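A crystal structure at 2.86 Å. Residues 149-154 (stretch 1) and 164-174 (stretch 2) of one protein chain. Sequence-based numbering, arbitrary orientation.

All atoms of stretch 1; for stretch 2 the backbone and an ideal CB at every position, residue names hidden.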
ATOM      1  N   PHE A 149      21.044  -7.687   2.602  1.00 43.65           N
ATOM      2  CA  PHE A 149      21.406  -7.088   1.320  1.00 42.90           C
ATOM      3  C   PHE A 149      22.865  -7.344   0.977  1.00 44.07           C
ATOM      4  O   PHE A 149      23.748  -7.136   1.807  1.00 45.45           O
ATOM      5  CB  PHE A 149      21.148  -5.590   1.338  1.00 42.38           C
ATOM      6  CG  PHE A 149      21.232  -4.948  -0.009  1.00 41.51           C
ATOM      7  CD1 PHE A 149      20.235  -5.147  -0.951  1.00 40.27           C
ATOM      8  CD2 PHE A 149      22.300  -4.135  -0.334  1.00 42.24           C
ATOM      9  CE1 PHE A 149      20.304  -4.544  -2.194  1.00 39.79           C
ATOM     10  CE2 PHE A 149      22.372  -3.524  -1.573  1.00 41.76           C
ATOM     11  CZ  PHE A 149      21.373  -3.730  -2.505  1.00 40.50           C
ATOM     12  N   LYS A 150      23.103  -7.766  -0.261  1.00 43.83           N
ATOM     13  CA  LYS A 150      24.422  -8.201  -0.712  1.00 45.17           C
ATOM     14  C   LYS A 150      24.656  -7.739  -2.162  1.00 44.77           C
ATOM     15  O   LYS A 150      23.839  -8.015  -3.041  1.00 43.80           O
ATOM     16  CB  LYS A 150      24.491  -9.723  -0.609  1.00 45.76           C
ATOM     17  CG  LYS A 150      25.852 -10.305  -0.299  1.00 47.78           C
ATOM     18  CD  LYS A 150      25.684 -11.715   0.262  1.00 48.63           C
ATOM     19  CE  LYS A 150      26.994 -12.495   0.323  1.00 50.65           C
ATOM     20  NZ  LYS A 150      27.451 -12.983  -1.014  1.00 50.88           N
ATOM     21  N   THR A 151      25.763  -7.036  -2.406  1.00 45.66           N
ATOM     22  CA  THR A 151      26.058  -6.487  -3.735  1.00 45.43           C
ATOM     23  C   THR A 151      27.175  -7.214  -4.483  1.00 46.72           C
ATOM     24  O   THR A 151      28.094  -7.775  -3.873  1.00 48.13           O
ATOM     25  CB  THR A 151      26.463  -5.000  -3.665  1.00 45.85           C
ATOM     26  OG1 THR A 151      27.505  -4.827  -2.698  1.00 47.33           O
ATOM     27  CG2 THR A 151      25.275  -4.131  -3.306  1.00 44.64           C
ATOM     28  N   PHE A 152      27.087  -7.176  -5.812  1.00 46.37           N
ATOM     29  CA  PHE A 152      28.154  -7.648  -6.695  1.00 47.72           C
ATOM     30  C   PHE A 152      28.423  -6.593  -7.780  1.00 48.01           C
ATOM     31  O   PHE A 152      27.518  -5.833  -8.139  1.00 46.80           O
ATOM     32  CB  PHE A 152      27.783  -8.998  -7.323  1.00 47.42           C
ATOM     33  CG  PHE A 152      26.743  -8.905  -8.408  1.00 46.22           C
ATOM     34  CD1 PHE A 152      27.119  -8.784  -9.743  1.00 46.87           C
ATOM     35  CD2 PHE A 152      25.390  -8.939  -8.101  1.00 44.62           C
ATOM     36  CE1 PHE A 152      26.165  -8.695 -10.746  1.00 45.96           C
ATOM     37  CE2 PHE A 152      24.433  -8.853  -9.101  1.00 43.70           C
ATOM     38  CZ  PHE A 152      24.822  -8.727 -10.425  1.00 44.38           C
ATOM     39  N   GLU A 153      29.654  -6.560  -8.302  1.00 49.69           N
ATOM     40  CA  GLU A 153      30.047  -5.601  -9.341  1.00 50.25           C
ATOM     41  C   GLU A 153      29.271  -5.822 -10.637  1.00 49.45           C
ATOM     42  O   GLU A 153      29.534  -6.773 -11.367  1.00 50.21           O
ATOM     43  CB  GLU A 153      31.554  -5.672  -9.613  1.00 52.74           C
ATOM     44  CG  GLU A 153      32.434  -5.186  -8.470  1.00 54.15           C
ATOM     45  CD  GLU A 153      33.831  -5.793  -8.505  1.00 56.69           C
ATOM     46  OE1 GLU A 153      34.116  -6.675  -7.664  1.00 57.28           O
ATOM     47  OE2 GLU A 153      34.644  -5.400  -9.374  1.00 58.29           O
ATOM     48  N   PHE A 154      28.316  -4.932 -10.899  1.00 48.08           N
ATOM     49  CA  PHE A 154      27.446  -4.963 -12.086  1.00 47.35           C
ATOM     50  C   PHE A 154      28.196  -5.207 -13.400  1.00 48.92           C
ATOM     51  O   PHE A 154      27.900  -6.159 -14.122  1.00 49.09           O
ATOM     52  CB  PHE A 154      26.694  -3.624 -12.198  1.00 46.40           C
ATOM     53  CG  PHE A 154      25.341  -3.715 -12.858  1.00 45.17           C
ATOM     54  CD1 PHE A 154      24.393  -2.726 -12.631  1.00 44.17           C
ATOM     55  CD2 PHE A 154      25.005  -4.773 -13.692  1.00 45.24           C
ATOM     56  CE1 PHE A 154      23.145  -2.783 -13.225  1.00 43.27           C
ATOM     57  CE2 PHE A 154      23.754  -4.838 -14.283  1.00 44.37           C
ATOM     58  CZ  PHE A 154      22.825  -3.841 -14.051  1.00 43.40           C
ATOM     59  N   UNK A 164      30.943 -13.146 -14.609  1.00 55.76           N
ATOM     60  CA  UNK A 164      31.934 -13.805 -13.763  1.00 57.17           C
ATOM     61  C   UNK A 164      31.744 -13.469 -12.289  1.00 55.92           C
ATOM     62  O   UNK A 164      31.677 -14.369 -11.448  1.00 56.03           O
ATOM     63  CB  UNK A 164      33.345 -13.412 -14.205  1.00 57.17           C
ATOM     64  N   UNK A 165      31.654 -12.175 -11.981  1.00 54.92           N
ATOM     65  CA  UNK A 165      31.495 -11.725 -10.600  1.00 53.87           C
ATOM     66  C   UNK A 165      30.108 -12.102 -10.085  1.00 51.83           C
ATOM     67  O   UNK A 165      29.968 -12.543  -8.941  1.00 51.62           O
ATOM     68  CB  UNK A 165      31.714 -10.214 -10.494  1.00 53.87           C
ATOM     69  N   UNK A 166      29.096 -11.958 -10.940  1.00 50.52           N
ATOM     70  CA  UNK A 166      27.743 -12.392 -10.599  1.00 48.80           C
ATOM     71  C   UNK A 166      27.749 -13.836 -10.113  1.00 49.45           C
ATOM     72  O   UNK A 166      27.135 -14.154  -9.097  1.00 48.63           O
ATOM     73  CB  UNK A 166      26.811 -12.243 -11.803  1.00 48.80           C
ATOM     74  N   UNK A 167      28.459 -14.693 -10.839  1.00 51.21           N
ATOM     75  CA  UNK A 167      28.559 -16.107 -10.505  1.00 52.38           C
ATOM     76  C   UNK A 167      29.185 -16.349  -9.136  1.00 53.19           C
ATOM     77  O   UNK A 167      28.683 -17.165  -8.368  1.00 53.02           O
ATOM     78  CB  UNK A 167      29.373 -16.835 -11.577  1.00 52.38           C
ATOM     79  N   UNK A 168      30.263 -15.633  -8.826  1.00 54.41           N
ATOM     80  CA  UNK A 168      30.944 -15.830  -7.547  1.00 55.69           C
ATOM     81  C   UNK A 168      30.124 -15.296  -6.368  1.00 54.14           C
ATOM     82  O   UNK A 168      30.179 -15.849  -5.270  1.00 54.80           O
ATOM     83  CB  UNK A 168      32.314 -15.149  -7.576  1.00 55.69           C
ATOM     84  N   UNK A 169      29.344 -14.246  -6.612  1.00 52.43           N
ATOM     85  CA  UNK A 169      28.402 -13.732  -5.621  1.00 50.98           C
ATOM     86  C   UNK A 169      27.296 -14.743  -5.302  1.00 50.37           C
ATOM     87  O   UNK A 169      26.997 -14.989  -4.131  1.00 50.45           O
ATOM     88  CB  UNK A 169      27.783 -12.424  -6.119  1.00 50.98           C
ATOM     89  N   UNK A 170      26.695 -15.323  -6.344  1.00 50.07           N
ATOM     90  CA  UNK A 170      25.638 -16.329  -6.182  1.00 49.57           C
ATOM     91  C   UNK A 170      26.211 -17.581  -5.525  1.00 51.32           C
ATOM     92  O   UNK A 170      25.576 -18.170  -4.652  1.00 51.27           O
ATOM     93  CB  UNK A 170      25.005 -16.677  -7.531  1.00 49.57           C
ATOM     94  N   UNK A 171      27.416 -17.969  -5.941  1.00 53.17           N
ATOM     95  CA  UNK A 171      28.140 -19.085  -5.323  1.00 55.18           C
ATOM     96  C   UNK A 171      28.274 -18.894  -3.816  1.00 55.57           C
ATOM     97  O   UNK A 171      28.071 -19.834  -3.045  1.00 56.45           O
ATOM     98  CB  UNK A 171      29.526 -19.234  -5.954  1.00 55.18           C
ATOM     99  N   UNK A 172      28.608 -17.671  -3.412  1.00 55.24           N
ATOM    100  CA  UNK A 172      28.780 -17.320  -2.006  1.00 55.90           C
ATOM    101  C   UNK A 172      27.468 -17.399  -1.219  1.00 54.59           C
ATOM    102  O   UNK A 172      27.451 -17.854  -0.072  1.00 55.50           O
ATOM    103  CB  UNK A 172      29.367 -15.912  -1.892  1.00 55.90           C
ATOM    104  N   UNK A 173      26.376 -16.956  -1.838  1.00 52.68           N
ATOM    105  CA  UNK A 173      25.058 -17.063  -1.223  1.00 51.54           C
ATOM    106  C   UNK A 173      24.729 -18.513  -0.922  1.00 52.58           C
ATOM    107  O   UNK A 173      24.419 -18.875   0.216  1.00 53.11           O
ATOM    108  CB  UNK A 173      23.987 -16.453  -2.129  1.00 51.54           C
ATOM    109  N   UNK A 174      24.853 -19.346  -1.950  1.00 53.16           N
ATOM    110  CA  UNK A 174      24.439 -20.747  -1.907  1.00 54.25           C
ATOM    111  C   UNK A 174      25.380 -21.626  -1.069  1.00 56.74           C
ATOM    112  O   UNK A 174      25.318 -22.853  -1.092  1.00 58.23           O
ATOM    113  CB  UNK A 174      24.356 -21.299  -3.331  1.00 54.25           C
TER

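Stretch 2 is a helix running nearly antiparallel, at 152°, to the strand 149-152, so its positions meet stretch 1 in reverse order: the early ones lie beside Phe152 and Glu153, the later ones beside Lys150.

Position 164 has nothing of stretch 1 within 5.5 Å of its ideal CB, and the contact sets no preference. It is Asp164, whose backbone O accepts the helical hydrogen bond from the N of position 168.

At 165 the CA-to-CB bond points toward stretch 1, with the ideal CB 4.2 Å from Glu153 O and 4.9 Å from Phe152 CD1. An apolar side chain of moderate size, such as Val, Leu or Ile, would suit. The residue is Val165, in the t rotamer; its CG1 lies near the plane of the Phe152 ring, at the edge, 4.1 Å from Phe152 CB, and also packs 3.7 Å from Glu153 N.

At 166 the bond points sideways, yet the ideal CB is 3.8 Å from Phe152 CE1. A ring or a long aliphatic chain could reach over the phenyl face. Tyr166 presents its edge to that face, with chi1 at t: centroids are 5.2 Å apart and planes at 68°, with Tyr166 CD2 3.4 Å from Phe152 CZ. Its hydroxyl is hydrogen-bonded elsewhere in the structure.

Positions 167 and 168 have no neighbour in stretch 1 near their ideal CB atoms, so many residues would do; they are Lys167 and Glu168, neither in contact with stretch 1.

At 169 the CA-to-CB bond points toward stretch 1, and the ideal CB is already 3.6 Å from Phe152 CB. So close an approach favours a small side chain. Ala169 fills the place with a single methyl, its CB 3.6 Å from Phe152 CB.

Position 170 points away and 171 is out of reach; stretch 1 chooses nothing at either. They are Ile170 and Asp171.

At 172 the bond again points toward stretch 1, and the ideal CB lies 3.6 Å from Lys150 NZ. That positive charge invites an acid, although a neutral acceptor such as Gln could also serve. Glu172 answers with a salt bridge, Lys150 NZ to Glu172 OE1 at 3.4 Å, whose hydrogen bond is weak.

At 173 an ideal CB would sit 5.0 Å from Lys150 NZ, so this contact alone does not demand a missing side chain. The residue is Gly173, whose N lies 4.2 Å from Lys150 NZ.

Position 174 is beyond reach of stretch 1 and is Ile174.

Stretch 2, residues 164-174: DVYKEAIDEGI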
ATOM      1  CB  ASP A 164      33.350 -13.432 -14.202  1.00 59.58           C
ATOM      2  CG  ASP A 164      33.813 -14.215 -15.414  1.00 61.78           C
ATOM      3  OD1 ASP A 164      33.314 -15.343 -15.628  1.00 61.97           O
ATOM      4  OD2 ASP A 164      34.691 -13.704 -16.148  1.00 63.54           O
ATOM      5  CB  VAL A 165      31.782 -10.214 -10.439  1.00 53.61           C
ATOM      6  CG1 VAL A 165      31.418  -9.724  -9.042  1.00 52.56           C
ATOM      7  CG2 VAL A 165      33.250  -9.925 -10.719  1.00 55.88           C
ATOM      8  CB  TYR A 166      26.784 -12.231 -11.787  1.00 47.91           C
ATOM      9  CG  TYR A 166      25.391 -12.785 -11.543  1.00 46.41           C
ATOM     10  CD1 TYR A 166      25.004 -14.020 -12.066  1.00 46.89           C
ATOM     11  CD2 TYR A 166      24.465 -12.083 -10.780  1.00 44.74           C
ATOM     12  CE1 TYR A 166      23.734 -14.530 -11.844  1.00 45.73           C
ATOM     13  CE2 TYR A 166      23.192 -12.583 -10.555  1.00 43.63           C
ATOM     14  CZ  TYR A 166      22.832 -13.806 -11.088  1.00 44.13           C
ATOM     15  OH  TYR A 166      21.569 -14.298 -10.854  1.00 43.22           O
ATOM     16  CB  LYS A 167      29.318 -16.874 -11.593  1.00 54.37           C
ATOM     17  CG  LYS A 167      28.488 -17.140 -12.839  1.00 54.03           C
ATOM     18  CD  LYS A 167      29.271 -17.868 -13.918  1.00 56.33           C
ATOM     19  CE  LYS A 167      28.432 -18.000 -15.181  1.00 56.18           C
ATOM     20  NZ  LYS A 167      29.116 -18.758 -16.265  1.00 58.59           N
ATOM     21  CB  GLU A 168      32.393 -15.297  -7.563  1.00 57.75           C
ATOM     22  CG  GLU A 168      32.569 -13.787  -7.744  1.00 57.27           C
ATOM     23  CD  GLU A 168      34.035 -13.338  -7.765  1.00 59.58           C
ATOM     24  OE1 GLU A 168      34.892 -14.046  -8.351  1.00 61.65           O
ATOM     25  OE2 GLU A 168      34.338 -12.261  -7.200  1.00 59.48           O
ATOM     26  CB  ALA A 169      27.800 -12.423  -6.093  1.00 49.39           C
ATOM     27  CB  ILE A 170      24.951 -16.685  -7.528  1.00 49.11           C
ATOM     28  CG1 ILE A 170      24.283 -15.454  -8.162  1.00 47.55           C
ATOM     29  CG2 ILE A 170      23.942 -17.816  -7.360  1.00 48.96           C
ATOM     30  CD1 ILE A 170      22.995 -14.990  -7.502  1.00 45.96           C
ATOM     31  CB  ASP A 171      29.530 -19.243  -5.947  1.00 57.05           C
ATOM     32  CG  ASP A 171      29.521 -20.086  -7.216  1.00 57.80           C
ATOM     33  OD1 ASP A 171      28.485 -20.696  -7.541  1.00 56.86           O
ATOM     34  OD2 ASP A 171      30.573 -20.146  -7.886  1.00 59.52           O
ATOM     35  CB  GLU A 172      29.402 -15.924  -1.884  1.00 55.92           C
ATOM     36  CG  GLU A 172      29.791 -15.534  -0.466  1.00 57.05           C
ATOM     37  CD  GLU A 172      30.976 -14.588  -0.416  1.00 58.36           C
ATOM     38  OE1 GLU A 172      30.867 -13.463  -0.961  1.00 57.32           O
ATOM     39  OE2 GLU A 172      32.012 -14.977   0.178  1.00 60.55           O
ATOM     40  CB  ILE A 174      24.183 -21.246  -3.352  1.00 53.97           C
ATOM     41  CG1 ILE A 174      22.712 -20.998  -3.699  1.00 52.16           C
ATOM     42  CG2 ILE A 174      24.526 -22.717  -3.540  1.00 55.87           C
ATOM     43  CD1 ILE A 174      22.473 -20.588  -5.131  1.00 51.19           C
TER
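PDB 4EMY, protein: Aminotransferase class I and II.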